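Local structure of similar to hydroxylamine oxidoreductase (Kuenenia stuttgartiensis, 6H5L) at residues Glu313-Leu318 and Leu376-Gln381. The protein is a multihaem c-type cytochrome related to hydroxylamine oxidoreductase that probably works as a reductase within a large haem-rich complex of an anammox bacterium. Numbering follows the deposited sequence.
Sequences EYTSSL and LADQAQ
D378, on the long helix 356-389 of this multihaem cytochrome, presents its carboxylate to consecutive backbone N-H groups of T315 and S316 in the loop between strand 291-292 and helix 337-350. CG of D378 stands anti to its backbone N (chi1 167°), which carries the carboxylate carbon out to the loop. D378 OD2 accepts from T315 N at 2.9 Å. D378 OD1 accepts from S316 N, also at 2.9 Å, and both N-H groups arrive on the syn side, slightly out of the carboxylate plane. The S316 hydroxyl adds a third bond, S316 OG lying 2.6 Å from D378 OD1 and nearly in line with the C-O bond. T315 OG1 lies near D378 OD2, although its proton may have another acceptor. An alanine in place of D378 would probably leave both loop N-H groups and the S316 hydroxyl without their acceptor, the loop then being held to the helix by fewer bonds. The edge of the Y314 ring meets D378 CB, at 3.7 Å from Y314 CD1, with ring and carboxylate planes 80° apart. One helical turn on, the extended Q381 side chain crosses L318, whose CG packs 3.6 Å from Q381 OE1. Q381 OE1 is hydrogen-bonded to the Y460 hydroxyl and Q381 NE2 to E385, which also accepts from S317 N, adding a second tie to the same helix. Within the loop, L318 N makes a weak bond of 3.4 Å to S316 OG.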
loop_
_atom_site.group_PDB
_atom_site.type_symbol
_atom_site.label_atom_id
_atom_site.label_comp_id
_atom_site.label_asym_id
_atom_site.label_seq_id
_atom_site.Cartn_x
_atom_site.Cartn_y
_atom_site.Cartn_z
ATOM N N GLU A 313 -48.985 -31.005 -38.077
ATOM C CA GLU A 313 -50.106 -31.897 -38.334
ATOM C C GLU A 313 -49.811 -33.235 -37.669
ATOM O O GLU A 313 -48.861 -33.926 -38.054
ATOM C CB GLU A 313 -50.326 -32.069 -39.837
ATOM C CG GLU A 313 -51.493 -32.964 -40.208
ATOM C CD GLU A 313 -52.739 -32.182 -40.570
ATOM O OE1 GLU A 313 -52.868 -31.020 -40.128
ATOM O OE2 GLU A 313 -53.586 -32.731 -41.306
ATOM N N TYR A 314 -50.617 -33.596 -36.675
ATOM C CA TYR A 314 -50.357 -34.764 -35.847
ATOM C C TYR A 314 -51.170 -35.962 -36.319
ATOM O O TYR A 314 -52.252 -35.818 -36.893
ATOM C CB TYR A 314 -50.673 -34.467 -34.380
ATOM C CG TYR A 314 -49.931 -33.266 -33.844
ATOM C CD1 TYR A 314 -48.649 -33.392 -33.322
ATOM C CD2 TYR A 314 -50.506 -32.004 -33.873
ATOM C CE1 TYR A 314 -47.964 -32.292 -32.838
ATOM C CE2 TYR A 314 -49.832 -30.902 -33.393
ATOM C CZ TYR A 314 -48.563 -31.050 -32.876
ATOM O OH TYR A 314 -47.894 -29.948 -32.399
ATOM N N THR A 315 -50.629 -37.155 -36.068
ATOM C CA THR A 315 -51.291 -38.403 -36.423
ATOM C C THR A 315 -51.991 -39.059 -35.244
ATOM O O THR A 315 -52.969 -39.786 -35.444
ATOM C CB THR A 315 -50.282 -39.390 -37.020
ATOM O OG1 THR A 315 -49.379 -39.830 -35.998
ATOM C CG2 THR A 315 -49.489 -38.725 -38.133
ATOM N N SER A 316 -51.517 -38.818 -34.024
ATOM C CA SER A 316 -52.173 -39.329 -32.828
ATOM C C SER A 316 -53.316 -38.388 -32.453
ATOM O O SER A 316 -53.690 -37.493 -33.214
ATOM C CB SER A 316 -51.163 -39.486 -31.694
ATOM O OG SER A 316 -50.653 -38.228 -31.286
ATOM N N SER A 317 -53.884 -38.574 -31.261
ATOM C CA SER A 317 -54.950 -37.691 -30.799
ATOM C C SER A 317 -54.461 -36.282 -30.483
ATOM O O SER A 317 -55.279 -35.436 -30.103
ATOM C CB SER A 317 -55.639 -38.294 -29.574
ATOM O OG SER A 317 -54.694 -38.692 -28.598
ATOM N N LEU A 318 -53.160 -36.009 -30.626
ATOM C CA LEU A 318 -52.659 -34.644 -30.500
ATOM C C LEU A 318 -53.277 -33.710 -31.529
ATOM O O LEU A 318 -53.270 -32.491 -31.327
ATOM C CB LEU A 318 -51.138 -34.625 -30.635
ATOM C CG LEU A 318 -50.380 -35.279 -29.485
ATOM C CD1 LEU A 318 -48.877 -35.172 -29.686
ATOM C CD2 LEU A 318 -50.803 -34.629 -28.186
ATOM N N LEU A 376 -41.533 -36.469 -33.483
ATOM C CA LEU A 376 -41.099 -37.777 -33.004
ATOM C C LEU A 376 -41.979 -38.265 -31.860
ATOM O O LEU A 376 -42.303 -39.457 -31.779
ATOM C CB LEU A 376 -39.635 -37.711 -32.567
ATOM C CG LEU A 376 -38.966 -39.021 -32.143
ATOM C CD1 LEU A 376 -38.934 -40.007 -33.299
ATOM C CD2 LEU A 376 -37.562 -38.763 -31.617
ATOM N N ALA A 377 -42.377 -37.358 -30.967
ATOM C CA ALA A 377 -43.251 -37.741 -29.864
ATOM C C ALA A 377 -44.643 -38.110 -30.361
ATOM O O ALA A 377 -45.266 -39.045 -29.843
ATOM C CB ALA A 377 -43.326 -36.610 -28.839
ATOM N N ASP A 378 -45.146 -37.394 -31.370
ATOM C CA ASP A 378 -46.457 -37.713 -31.923
ATOM C C ASP A 378 -46.466 -39.092 -32.573
ATOM O O ASP A 378 -47.450 -39.832 -32.454
ATOM C CB ASP A 378 -46.874 -36.641 -32.929
ATOM C CG ASP A 378 -48.060 -37.064 -33.773
ATOM O OD1 ASP A 378 -49.153 -37.271 -33.205
ATOM O OD2 ASP A 378 -47.897 -37.189 -35.006
ATOM N N GLN A 379 -45.384 -39.454 -33.263
ATOM C CA GLN A 379 -45.309 -40.776 -33.878
ATOM C C GLN A 379 -45.310 -41.874 -32.823
ATOM O O GLN A 379 -45.912 -42.936 -33.020
ATOM C CB GLN A 379 -44.065 -40.872 -34.761
ATOM C CG GLN A 379 -44.117 -39.982 -35.994
ATOM C CD GLN A 379 -42.751 -39.752 -36.613
ATOM O OE1 GLN A 379 -41.723 -39.889 -35.950
ATOM N NE2 GLN A 379 -42.735 -39.393 -37.892
ATOM N N ALA A 380 -44.637 -41.637 -31.695
ATOM C CA ALA A 380 -44.644 -42.617 -30.614
ATOM C C ALA A 380 -46.021 -42.719 -29.969
ATOM O O ALA A 380 -46.456 -43.812 -29.593
ATOM C CB ALA A 380 -43.590 -42.256 -29.569
ATOM N N GLN A 381 -46.721 -41.589 -29.833
ATOM C CA GLN A 381 -48.059 -41.619 -29.252
ATOM C C GLN A 381 -49.050 -42.336 -30.161
ATOM O O GLN A 381 -50.002 -42.954 -29.672
ATOM C CB GLN A 381 -48.536 -40.198 -28.953
ATOM C CG GLN A 381 -49.815 -40.134 -28.131
ATOM C CD GLN A 381 -50.163 -38.723 -27.693
ATOM O OE1 GLN A 381 -49.289 -37.944 -27.313
ATOM N NE2 GLN A 381 -51.446 -38.388 -27.746
#